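Long-range contacts in glycosylation Associate Protein 3 (Streptococcus agalactiae serotype V, PDB 6OYC), which probably works with Gap1 and Gap2 in the glycosylation and export of adhesins through the accessory Sec system: residues Ser73-Leu78 / Phe133-Leu138; Leu84-Glu89 / Tyr119-Ile124; Ile251-Ala256 / Leu294-Ser299; Lys290-Val295 / Glu312-Leu317. One frame throughout, in Å; residues are numbered along the deposited sequence.

Contacts 1 and 2 lie in the N-terminal part of the chain, which belongs to an accessory Sec secretory protein family. Contact 1 joins two strands of one antiparallel sheet and contact 2 joins two strands of another. Their centres are about 12 Å apart, and the two sheets pack face to face. Along the chain, contact 2 is nested inside the loop that contact 1 closes. Contacts 3 and 4 come later, at the edge of a parallel sheet. They share L294, V295 and one water, with centres about 8 Å apart. Between the pairs the centres are 31 to 40 Å apart. The chain thus combines a mainly beta part with an alpha/beta part.

Contact 1: Ser73-Leu78 / Phe133-Leu138; sequences SLNAEL and FHYLKL
N75 O is gripped by two backbone donors at once, H134 N at 3.0 Å and Y135 N at 3.2 Å. This is a classic beta bulge. Both donors lie in the carbonyl plane, and the register slips by one residue beyond N75. H134 therefore turns its side chain toward 73-78. Its NE2 donates to E77 OE1 at 2.5 Å. The carboxylate oxygen is met from above its own plane, but it lies in the plane of the imidazole. The other ring nitrogen, ND1, bonds S29 OG, so both nitrogens are engaged and the ring's rotation is fixed. The strands are antiparallel neighbours in one sheet of the N-terminal beta sandwich. With CG between the backbone N and carbonyl carbon (chi1 58°), the Y135 ring takes N75 CB over one face. This is a CH-pi contact, 3.7 Å from N75 CB to the ring centroid. On the other side of the sheet, L74 CD1 meets the F133 ring at its edge, 3.7 Å from CE1. The same methyl touches L136 CD2 at 3.5 Å. L123 of the second sheet packs against L74 and F133.

Contact 2: Leu84-Glu89 / Tyr119-Ile124; sequences LFVRIE and YTISLI
F85 and I124 pack ring against branch in a regular antiparallel ladder. Their strands, 84-91 and 118-125, are the middle two of a four-stranded sheet of the beta sandwich. The axes of 84-89 and 119-124 run at 163°. With F85 CG between the backbone N and carbonyl carbon (chi1 66°), the ring takes I124 CB over one face. This CH-pi contact is 3.9 Å from I124 CB to the centroid. I124 CG2 reaches F85 CZ at 3.4 Å, while CD1 extends to R87 CB. Six backbone hydrogen bonds join F85 to I124, R87 to S122 and E89 to T120. V86, I88, I121 and L123 point to the other side of the sheet. There V86 CG1 meets I121 CG2 at 3.4 Å, and I88 CD1 comes obliquely to Y119 CD2 at 3.7 Å. L72 and L136 of the facing sheet pack on this apolar side. On the F85 side, R87 NE and NH2 both reach E89 OE1 from the same face of the carboxylate, in a salt bridge. E89 OE2 also bonds S97. S122 OG bonds T45 OG1. A water donates to R87 O at 2.7 Å and lies 2.8 Å from T120 OG1 and 3.1 Å from S122 OG.

Contact 3: Ile251-Ala256 / Leu294-Ser299; sequences INDCFA and LVSENS
V295 meets the 252-254 turn with both of its methyl groups. CG1 lies beside the backbone carbonyl of D253, 3.6 Å from its O, and 3.8 Å from D253 CB. CG2 is 3.6 Å from N252 O and 4.0 Å from C254 SG. V295 CG1 is anti to the backbone N (chi1 171°), and CG2 lies beside that N. CG1 thus meets D253 while CG2 meets N252 O and C254 SG. Next to them, S296 CB comes within 4.0 Å of D253 OD2. The polar link is indirect. A water donates to N252 O at 2.6 Å and accepts from V295 N at 2.9 Å.

The next shell fixes both loops. D253 takes a left-handed backbone conformation (phi 67°) in the turn after strand 248-251. Its OD1 bonds H291 ND1 on the neighbouring edge strand. The amide of N252 is held by Y229 O and by N234 of helix 231-243. C254 N makes a weak bond back to N252 OD1, the closure of an Asx turn. V295 sits in a short 3-10 turn, closed by E297 N to L294 O at 2.8 Å. The contact joins the loops after adjacent strands 248-251 and 289-291 of the parallel sheet. The strand order 191-193, 163-168, 223-227, 248-251, 289-291 is consistent with an alpha/beta-hydrolase-like core.

Across the interface, mostly V295 methyls meet carbonyl oxygens, D253 CB and C254 SG. The shared water satisfies a buried carbonyl and a backbone N-H together. The join therefore depends on shape and on that one water more than on direct polar bonds.

Contact 4: Lys290-Val295 / Glu312-Leu317; sequences KHYGLV and EHLPYL
H313 and Y292 are joined through a water gripped by several groups. It lies 2.9 Å from H313 ND1, and donates weakly to Y292 O at 3.4 Å. It is the water shared with contact 3. A second water accepts from G293 N at 3.2 Å and donates to Y316 O at 2.9 Å. Two waters thus link the turn after strand 289-291 to the 3-10 segment 312-316.

The apolar part centres on Y292. L317 CD1 sits over one face of its ring in a CH-pi contact, 3.6 Å from the centroid and displaced toward the rim. H313 O comes in at the ring edge, near its plane, 3.4 Å from Y292 CE2. The hydroxyl of Y292 bonds A228 O, just past strand 223-227, and I227 touches the side chains of Y292, L314 and L317. The 3-10 segment is thereby held against the end of the parallel sheet, part of what is consistent with an alpha/beta-hydrolase-like core.

L294 touches two rings, H313 and Y316. Its CG is over one face of the H313 imidazole, with CD1 3.6 Å from NE2. L294 CD2 reaches Y316 CZ at 3.5 Å by an oblique approach. G293 has backbone angles that suit glycine (phi 100°, psi -170°), and its CA lies close to H313 CB and Y316 CB.

The two segments make no direct hydrogen bond to each other. Waters instead serve G293 N, Y316 O and H313 ND1. The turn and the 3-10 segment are held by leucine-to-ring packing and two bridging waters.

Contact 1: Ser73-Leu78 / Phe133-Leu138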
# COMPACT_ATOMS: atom_id res chain seq x y z
N SER C 73 3.89 11.49 -8.21
CA SER C 73 5.19 11.08 -7.69
C SER C 73 5.54 9.71 -8.24
O SER C 73 4.67 8.85 -8.40
CB SER C 73 5.18 11.02 -6.15
OG SER C 73 4.70 12.23 -5.63
N LEU C 74 6.83 9.52 -8.51
CA LEU C 74 7.36 8.24 -8.96
C LEU C 74 8.16 7.60 -7.83
O LEU C 74 9.07 8.22 -7.29
CB LEU C 74 8.24 8.42 -10.20
CG LEU C 74 9.08 7.22 -10.65
CD1 LEU C 74 8.24 6.12 -11.29
CD2 LEU C 74 10.15 7.69 -11.61
N ASN C 75 7.80 6.39 -7.47
CA ASN C 75 8.56 5.59 -6.53
C ASN C 75 9.18 4.43 -7.32
O ASN C 75 8.48 3.48 -7.66
CB ASN C 75 7.69 5.09 -5.38
CG ASN C 75 8.50 4.62 -4.20
OD1 ASN C 75 9.55 3.98 -4.37
ND2 ASN C 75 8.05 4.95 -2.99
N ALA C 76 10.48 4.54 -7.60
CA ALA C 76 11.25 3.55 -8.34
C ALA C 76 12.70 3.58 -7.86
O ALA C 76 13.13 4.53 -7.20
CB ALA C 76 11.18 3.79 -9.85
N GLU C 77 13.46 2.54 -8.22
CA GLU C 77 14.87 2.43 -7.87
C GLU C 77 15.66 2.22 -9.15
O GLU C 77 15.42 1.25 -9.87
CB GLU C 77 15.12 1.25 -6.92
CG GLU C 77 14.70 1.48 -5.48
CD GLU C 77 14.56 0.18 -4.70
OE1 GLU C 77 13.48 -0.03 -4.11
OE2 GLU C 77 15.51 -0.62 -4.67
N LEU C 78 16.64 3.09 -9.41
CA LEU C 78 17.42 2.98 -10.64
C LEU C 78 18.75 3.71 -10.51
O LEU C 78 18.98 4.47 -9.57
CB LEU C 78 16.64 3.53 -11.84
CG LEU C 78 16.16 4.99 -11.87
CD1 LEU C 78 15.67 5.32 -13.27
CD2 LEU C 78 15.07 5.27 -10.86
N PHE C 133 10.46 -0.79 -10.47
CA PHE C 133 9.34 0.13 -10.34
C PHE C 133 8.44 -0.34 -9.21
O PHE C 133 8.08 -1.52 -9.13
CB PHE C 133 8.55 0.22 -11.64
CG PHE C 133 7.28 1.01 -11.52
CD1 PHE C 133 7.30 2.40 -11.62
CD2 PHE C 133 6.06 0.37 -11.30
CE1 PHE C 133 6.12 3.13 -11.50
CE2 PHE C 133 4.90 1.09 -11.18
CZ PHE C 133 4.92 2.47 -11.29
N HIS C 134 8.06 0.59 -8.34
CA HIS C 134 7.15 0.29 -7.23
C HIS C 134 5.75 0.81 -7.49
O HIS C 134 4.80 0.02 -7.50
CB HIS C 134 7.70 0.87 -5.91
CG HIS C 134 9.04 0.33 -5.54
ND1 HIS C 134 9.25 -1.01 -5.29
CD2 HIS C 134 10.25 0.93 -5.43
CE1 HIS C 134 10.52 -1.21 -5.02
NE2 HIS C 134 11.15 -0.05 -5.10
N TYR C 135 5.60 2.11 -7.70
CA TYR C 135 4.27 2.68 -7.88
C TYR C 135 4.39 4.14 -8.27
O TYR C 135 5.45 4.76 -8.18
CB TYR C 135 3.40 2.54 -6.62
CG TYR C 135 3.96 3.18 -5.37
CD1 TYR C 135 3.93 4.56 -5.19
CD2 TYR C 135 4.51 2.39 -4.35
CE1 TYR C 135 4.43 5.15 -4.03
CE2 TYR C 135 5.01 2.97 -3.18
CZ TYR C 135 4.97 4.35 -3.03
OH TYR C 135 5.47 4.91 -1.87
N LEU C 136 3.26 4.69 -8.70
CA LEU C 136 3.08 6.12 -8.79
C LEU C 136 2.05 6.52 -7.74
O LEU C 136 1.18 5.72 -7.38
CB LEU C 136 2.61 6.54 -10.18
CG LEU C 136 3.44 6.15 -11.40
CD1 LEU C 136 2.75 6.67 -12.64
CD2 LEU C 136 4.84 6.72 -11.35
N LYS C 137 2.17 7.76 -7.26
CA LYS C 137 1.20 8.33 -6.32
C LYS C 137 0.63 9.62 -6.91
O LYS C 137 1.38 10.55 -7.23
CB LYS C 137 1.83 8.59 -4.95
CG LYS C 137 0.85 9.03 -3.87
CD LYS C 137 1.56 9.10 -2.52
CE LYS C 137 0.71 9.77 -1.47
NZ LYS C 137 1.50 10.09 -0.25
N LEU C 138 -0.69 9.66 -7.03
CA LEU C 138 -1.41 10.80 -7.56
C LEU C 138 -2.36 11.32 -6.49
O LEU C 138 -3.23 10.57 -6.01
CB LEU C 138 -2.18 10.39 -8.82
CG LEU C 138 -3.09 11.41 -9.48
CD1 LEU C 138 -2.25 12.56 -10.04
CD2 LEU C 138 -3.89 10.73 -10.59
O HOH W 1 2.26 12.59 -5.50

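Contact 2: Leu84-Glu89 / Tyr119-Ile124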
# COMPACT_ATOMS: atom_id res chain seq x y z
N LEU C 84 14.30 6.94 -16.70
CA LEU C 84 12.95 6.42 -16.51
C LEU C 84 12.02 7.56 -16.15
O LEU C 84 12.07 8.07 -15.02
CB LEU C 84 12.89 5.33 -15.43
CG LEU C 84 11.51 4.67 -15.30
CD1 LEU C 84 11.20 3.76 -16.50
CD2 LEU C 84 11.33 3.90 -13.99
N PHE C 85 11.15 7.96 -17.07
CA PHE C 85 10.28 9.10 -16.81
C PHE C 85 8.81 8.75 -17.06
O PHE C 85 8.46 7.64 -17.49
CB PHE C 85 10.72 10.33 -17.63
CG PHE C 85 10.56 10.19 -19.11
CD1 PHE C 85 11.60 9.67 -19.89
CD2 PHE C 85 9.40 10.61 -19.75
CE1 PHE C 85 11.46 9.54 -21.27
CE2 PHE C 85 9.26 10.49 -21.13
CZ PHE C 85 10.30 9.96 -21.89
N VAL C 86 7.95 9.71 -16.73
CA VAL C 86 6.51 9.51 -16.69
C VAL C 86 5.85 10.63 -17.48
O VAL C 86 6.13 11.81 -17.26
CB VAL C 86 5.98 9.46 -15.25
CG1 VAL C 86 4.48 9.29 -15.23
CG2 VAL C 86 6.62 8.31 -14.48
N ARG C 87 4.97 10.25 -18.40
CA ARG C 87 4.21 11.18 -19.22
C ARG C 87 2.73 11.05 -18.88
O ARG C 87 2.13 9.97 -19.03
CB ARG C 87 4.45 10.88 -20.70
CG ARG C 87 3.73 11.79 -21.66
CD ARG C 87 4.30 11.60 -23.09
NE ARG C 87 3.37 12.07 -24.13
CZ ARG C 87 3.72 12.82 -25.17
NH1 ARG C 87 4.99 13.20 -25.34
NH2 ARG C 87 2.80 13.18 -26.06
N ILE C 88 2.14 12.15 -18.41
CA ILE C 88 0.70 12.26 -18.28
C ILE C 88 0.18 13.04 -19.47
O ILE C 88 0.68 14.13 -19.78
CB ILE C 88 0.30 12.91 -16.94
CG1 ILE C 88 -1.21 13.06 -16.83
CG2 ILE C 88 0.97 14.26 -16.74
CD1 ILE C 88 -1.67 13.29 -15.39
N GLU C 89 -0.80 12.48 -20.17
CA GLU C 89 -1.34 13.08 -21.38
C GLU C 89 -2.85 13.21 -21.26
O GLU C 89 -3.52 12.30 -20.77
CB GLU C 89 -0.98 12.26 -22.63
CG GLU C 89 -1.32 12.97 -23.94
CD GLU C 89 -0.40 12.56 -25.09
OE1 GLU C 89 0.47 11.67 -24.92
OE2 GLU C 89 -0.55 13.13 -26.18
N TYR C 119 -7.55 11.05 -19.37
CA TYR C 119 -6.10 11.17 -19.36
C TYR C 119 -5.47 9.79 -19.19
O TYR C 119 -6.11 8.84 -18.75
CB TYR C 119 -5.61 12.16 -18.28
CG TYR C 119 -5.80 11.71 -16.84
CD1 TYR C 119 -7.06 11.71 -16.23
CD2 TYR C 119 -4.70 11.28 -16.08
CE1 TYR C 119 -7.22 11.29 -14.91
CE2 TYR C 119 -4.86 10.86 -14.75
CZ TYR C 119 -6.11 10.87 -14.17
OH TYR C 119 -6.27 10.46 -12.87
N THR C 120 -4.21 9.69 -19.57
CA THR C 120 -3.43 8.48 -19.39
C THR C 120 -2.12 8.85 -18.72
O THR C 120 -1.67 9.99 -18.79
CB THR C 120 -3.11 7.79 -20.72
OG1 THR C 120 -2.26 8.65 -21.49
CG2 THR C 120 -4.39 7.45 -21.52
N ILE C 121 -1.49 7.87 -18.09
CA ILE C 121 -0.15 8.05 -17.55
C ILE C 121 0.69 6.89 -18.06
O ILE C 121 0.27 5.74 -17.98
CB ILE C 121 -0.14 8.10 -16.01
CG1 ILE C 121 -1.00 9.27 -15.52
CG2 ILE C 121 1.27 8.25 -15.53
CD1 ILE C 121 -1.23 9.30 -14.01
N SER C 122 1.87 7.20 -18.61
CA SER C 122 2.73 6.21 -19.23
C SER C 122 4.11 6.23 -18.60
O SER C 122 4.72 7.29 -18.43
CB SER C 122 2.86 6.45 -20.73
OG SER C 122 1.65 6.15 -21.39
N LEU C 123 4.60 5.04 -18.24
CA LEU C 123 5.99 4.85 -17.88
C LEU C 123 6.80 4.71 -19.16
O LEU C 123 6.47 3.90 -20.02
CB LEU C 123 6.14 3.58 -17.04
CG LEU C 123 7.17 3.43 -15.94
CD1 LEU C 123 6.95 4.48 -14.86
CD2 LEU C 123 7.07 2.00 -15.34
N ILE C 124 7.85 5.52 -19.30
CA ILE C 124 8.64 5.53 -20.52
C ILE C 124 10.10 5.27 -20.19
O ILE C 124 10.69 5.96 -19.35
CB ILE C 124 8.46 6.84 -21.30
CG1 ILE C 124 6.98 7.05 -21.62
CG2 ILE C 124 9.27 6.80 -22.57
CD1 ILE C 124 6.69 8.28 -22.41
O HOH W 2 0.47 8.93 -20.96

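Contact 3: Ile251-Ala256 / Leu294-Ser299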
# COMPACT_ATOMS: atom_id res chain seq x y z
N ILE C 251 -8.26 -7.11 15.68
CA ILE C 251 -8.39 -6.89 14.25
C ILE C 251 -9.87 -6.71 13.91
O ILE C 251 -10.75 -7.26 14.58
CB ILE C 251 -7.80 -8.05 13.43
CG1 ILE C 251 -8.60 -9.34 13.66
CG2 ILE C 251 -6.33 -8.23 13.75
CD1 ILE C 251 -8.28 -10.42 12.67
N ASN C 252 -10.14 -5.94 12.85
CA ASN C 252 -11.50 -5.72 12.39
C ASN C 252 -11.88 -6.54 11.16
O ASN C 252 -12.89 -6.24 10.51
CB ASN C 252 -11.74 -4.23 12.13
CG ASN C 252 -10.90 -3.70 10.99
OD1 ASN C 252 -10.14 -4.43 10.36
ND2 ASN C 252 -11.04 -2.40 10.71
N ASP C 253 -11.08 -7.55 10.80
CA ASP C 253 -11.43 -8.52 9.76
C ASP C 253 -11.49 -7.90 8.36
O ASP C 253 -12.20 -8.40 7.49
CB ASP C 253 -12.76 -9.22 10.09
CG ASP C 253 -12.72 -9.98 11.42
OD1 ASP C 253 -11.70 -10.64 11.72
OD2 ASP C 253 -13.71 -9.91 12.18
N CYS C 254 -10.76 -6.82 8.11
CA CYS C 254 -10.62 -6.28 6.77
C CYS C 254 -9.37 -6.86 6.14
O CYS C 254 -8.25 -6.59 6.60
CB CYS C 254 -10.56 -4.75 6.80
SG CYS C 254 -12.11 -4.00 7.28
N PHE C 255 -9.55 -7.65 5.08
CA PHE C 255 -8.48 -8.44 4.51
C PHE C 255 -8.53 -8.42 2.99
O PHE C 255 -9.60 -8.32 2.38
CB PHE C 255 -8.57 -9.90 4.99
CG PHE C 255 -8.13 -10.10 6.42
CD1 PHE C 255 -6.82 -9.80 6.81
CD2 PHE C 255 -9.00 -10.63 7.36
CE1 PHE C 255 -6.41 -10.02 8.11
CE2 PHE C 255 -8.61 -10.84 8.67
CZ PHE C 255 -7.31 -10.53 9.05
N ALA C 256 -7.36 -8.51 2.38
CA ALA C 256 -7.24 -8.95 1.00
C ALA C 256 -7.08 -10.46 0.98
O ALA C 256 -6.86 -11.08 2.02
CB ALA C 256 -6.05 -8.26 0.34
N LEU C 294 -17.58 -3.97 12.18
CA LEU C 294 -18.80 -4.30 11.44
C LEU C 294 -18.73 -5.61 10.67
O LEU C 294 -19.77 -6.25 10.47
CB LEU C 294 -19.13 -3.16 10.47
CG LEU C 294 -19.31 -1.86 11.23
CD1 LEU C 294 -19.27 -0.68 10.30
CD2 LEU C 294 -20.62 -1.90 12.00
N VAL C 295 -17.54 -6.00 10.21
CA VAL C 295 -17.43 -7.09 9.24
C VAL C 295 -18.01 -8.38 9.80
O VAL C 295 -18.73 -9.11 9.12
CB VAL C 295 -15.96 -7.27 8.79
CG1 VAL C 295 -15.81 -8.52 7.95
CG2 VAL C 295 -15.50 -6.08 7.98
N SER C 296 -17.70 -8.68 11.07
CA SER C 296 -18.24 -9.89 11.69
C SER C 296 -19.76 -9.85 11.84
O SER C 296 -20.37 -10.89 12.04
CB SER C 296 -17.59 -10.11 13.06
OG SER C 296 -17.74 -8.96 13.88
N GLU C 297 -20.37 -8.67 11.74
CA GLU C 297 -21.82 -8.55 11.86
C GLU C 297 -22.55 -8.61 10.52
O GLU C 297 -23.78 -8.73 10.50
CB GLU C 297 -22.18 -7.24 12.57
CG GLU C 297 -21.72 -7.20 14.03
CD GLU C 297 -22.28 -6.01 14.80
OE1 GLU C 297 -22.26 -4.88 14.27
OE2 GLU C 297 -22.73 -6.22 15.95
N ASN C 298 -21.82 -8.54 9.39
CA ASN C 298 -22.44 -8.55 8.06
C ASN C 298 -21.51 -9.35 7.14
O ASN C 298 -20.58 -8.79 6.55
CB ASN C 298 -22.65 -7.13 7.56
CG ASN C 298 -23.54 -7.05 6.31
OD1 ASN C 298 -23.81 -8.06 5.64
ND2 ASN C 298 -23.99 -5.84 5.99
N SER C 299 -21.76 -10.66 7.04
CA SER C 299 -20.88 -11.52 6.26
C SER C 299 -20.86 -11.13 4.78
O SER C 299 -19.88 -11.45 4.10
CB SER C 299 -21.28 -12.99 6.41
OG SER C 299 -22.40 -13.33 5.62
O HOH W 3 -14.99 -4.73 10.93

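Contact 4: Lys290-Val295 / Glu312-Leu317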
# COMPACT_ATOMS: atom_id res chain seq x y z
N LYS C 290 -8.65 -11.29 18.95
CA LYS C 290 -10.01 -10.81 19.11
C LYS C 290 -10.44 -10.02 17.88
O LYS C 290 -9.62 -9.39 17.20
CB LYS C 290 -10.11 -9.93 20.36
CG LYS C 290 -9.72 -10.63 21.67
CD LYS C 290 -10.48 -11.94 21.87
CE LYS C 290 -9.87 -12.79 23.00
NZ LYS C 290 -10.00 -14.27 22.74
N HIS C 291 -11.74 -10.04 17.60
CA HIS C 291 -12.30 -9.42 16.40
C HIS C 291 -13.30 -8.34 16.78
O HIS C 291 -14.20 -8.59 17.58
CB HIS C 291 -12.99 -10.48 15.54
CG HIS C 291 -12.15 -11.69 15.30
ND1 HIS C 291 -11.55 -11.96 14.09
CD2 HIS C 291 -11.81 -12.70 16.13
CE1 HIS C 291 -10.88 -13.09 14.18
NE2 HIS C 291 -11.01 -13.56 15.41
N TYR C 292 -13.16 -7.16 16.20
CA TYR C 292 -14.09 -6.07 16.46
C TYR C 292 -14.59 -5.51 15.13
O TYR C 292 -14.04 -5.79 14.06
CB TYR C 292 -13.44 -4.97 17.30
CG TYR C 292 -12.39 -4.17 16.56
CD1 TYR C 292 -11.09 -4.68 16.37
CD2 TYR C 292 -12.69 -2.91 16.04
CE1 TYR C 292 -10.13 -3.93 15.69
CE2 TYR C 292 -11.76 -2.18 15.37
CZ TYR C 292 -10.48 -2.68 15.19
OH TYR C 292 -9.55 -1.92 14.50
N GLY C 293 -15.65 -4.70 15.20
CA GLY C 293 -16.10 -3.93 14.05
C GLY C 293 -17.28 -4.55 13.34
O GLY C 293 -17.88 -5.53 13.77
N LEU C 294 -17.58 -3.97 12.18
CA LEU C 294 -18.80 -4.30 11.44
C LEU C 294 -18.73 -5.61 10.67
O LEU C 294 -19.77 -6.25 10.47
CB LEU C 294 -19.13 -3.16 10.47
CG LEU C 294 -19.31 -1.86 11.23
CD1 LEU C 294 -19.27 -0.68 10.30
CD2 LEU C 294 -20.62 -1.90 12.00
N VAL C 295 -17.54 -6.00 10.21
CA VAL C 295 -17.43 -7.09 9.24
C VAL C 295 -18.01 -8.38 9.80
O VAL C 295 -18.73 -9.11 9.12
CB VAL C 295 -15.96 -7.27 8.79
CG1 VAL C 295 -15.81 -8.52 7.95
CG2 VAL C 295 -15.50 -6.08 7.98
N GLU C 312 -12.55 3.74 10.45
CA GLU C 312 -13.74 4.24 11.13
C GLU C 312 -14.39 3.20 12.03
O GLU C 312 -15.42 3.51 12.63
CB GLU C 312 -14.75 4.75 10.10
CG GLU C 312 -14.21 5.93 9.33
CD GLU C 312 -15.10 6.33 8.17
OE1 GLU C 312 -14.71 7.25 7.42
OE2 GLU C 312 -16.19 5.74 8.02
N HIS C 313 -13.83 2.00 12.13
CA HIS C 313 -14.32 0.99 13.06
C HIS C 313 -13.63 1.04 14.41
O HIS C 313 -14.05 0.33 15.33
CB HIS C 313 -14.12 -0.43 12.51
CG HIS C 313 -14.77 -0.67 11.18
ND1 HIS C 313 -14.68 -1.87 10.53
CD2 HIS C 313 -15.52 0.14 10.39
CE1 HIS C 313 -15.34 -1.80 9.39
NE2 HIS C 313 -15.86 -0.59 9.28
N LEU C 314 -12.56 1.82 14.54
CA LEU C 314 -11.79 1.79 15.79
C LEU C 314 -12.61 2.09 17.04
O LEU C 314 -12.29 1.51 18.10
CB LEU C 314 -10.60 2.75 15.66
CG LEU C 314 -9.45 2.21 14.82
CD1 LEU C 314 -8.38 3.26 14.63
CD2 LEU C 314 -8.89 0.96 15.49
N PRO C 315 -13.65 2.93 17.02
CA PRO C 315 -14.49 3.07 18.24
C PRO C 315 -15.28 1.82 18.63
O PRO C 315 -15.54 1.64 19.83
CB PRO C 315 -15.41 4.24 17.89
CG PRO C 315 -14.57 5.09 16.96
CD PRO C 315 -13.82 4.09 16.11
N TYR C 316 -15.66 0.94 17.70
CA TYR C 316 -16.31 -0.32 18.08
C TYR C 316 -15.42 -1.21 18.96
O TYR C 316 -15.84 -2.33 19.31
CB TYR C 316 -16.73 -1.14 16.85
CG TYR C 316 -17.83 -0.56 15.99
CD1 TYR C 316 -19.18 -0.62 16.37
CD2 TYR C 316 -17.52 0.03 14.77
CE1 TYR C 316 -20.18 -0.08 15.56
CE2 TYR C 316 -18.50 0.57 13.95
CZ TYR C 316 -19.82 0.51 14.35
OH TYR C 316 -20.77 1.05 13.50
N LEU C 317 -14.21 -0.75 19.30
CA LEU C 317 -13.23 -1.53 20.05
C LEU C 317 -13.59 -1.66 21.53
O LEU C 317 -13.64 -2.77 22.07
CB LEU C 317 -11.86 -0.87 19.90
CG LEU C 317 -10.58 -1.68 19.93
CD1 LEU C 317 -10.82 -3.08 19.42
CD2 LEU C 317 -9.58 -0.93 19.08
O HOH W 3 -14.99 -4.73 10.93
O HOH W 4 -16.99 -4.70 18.06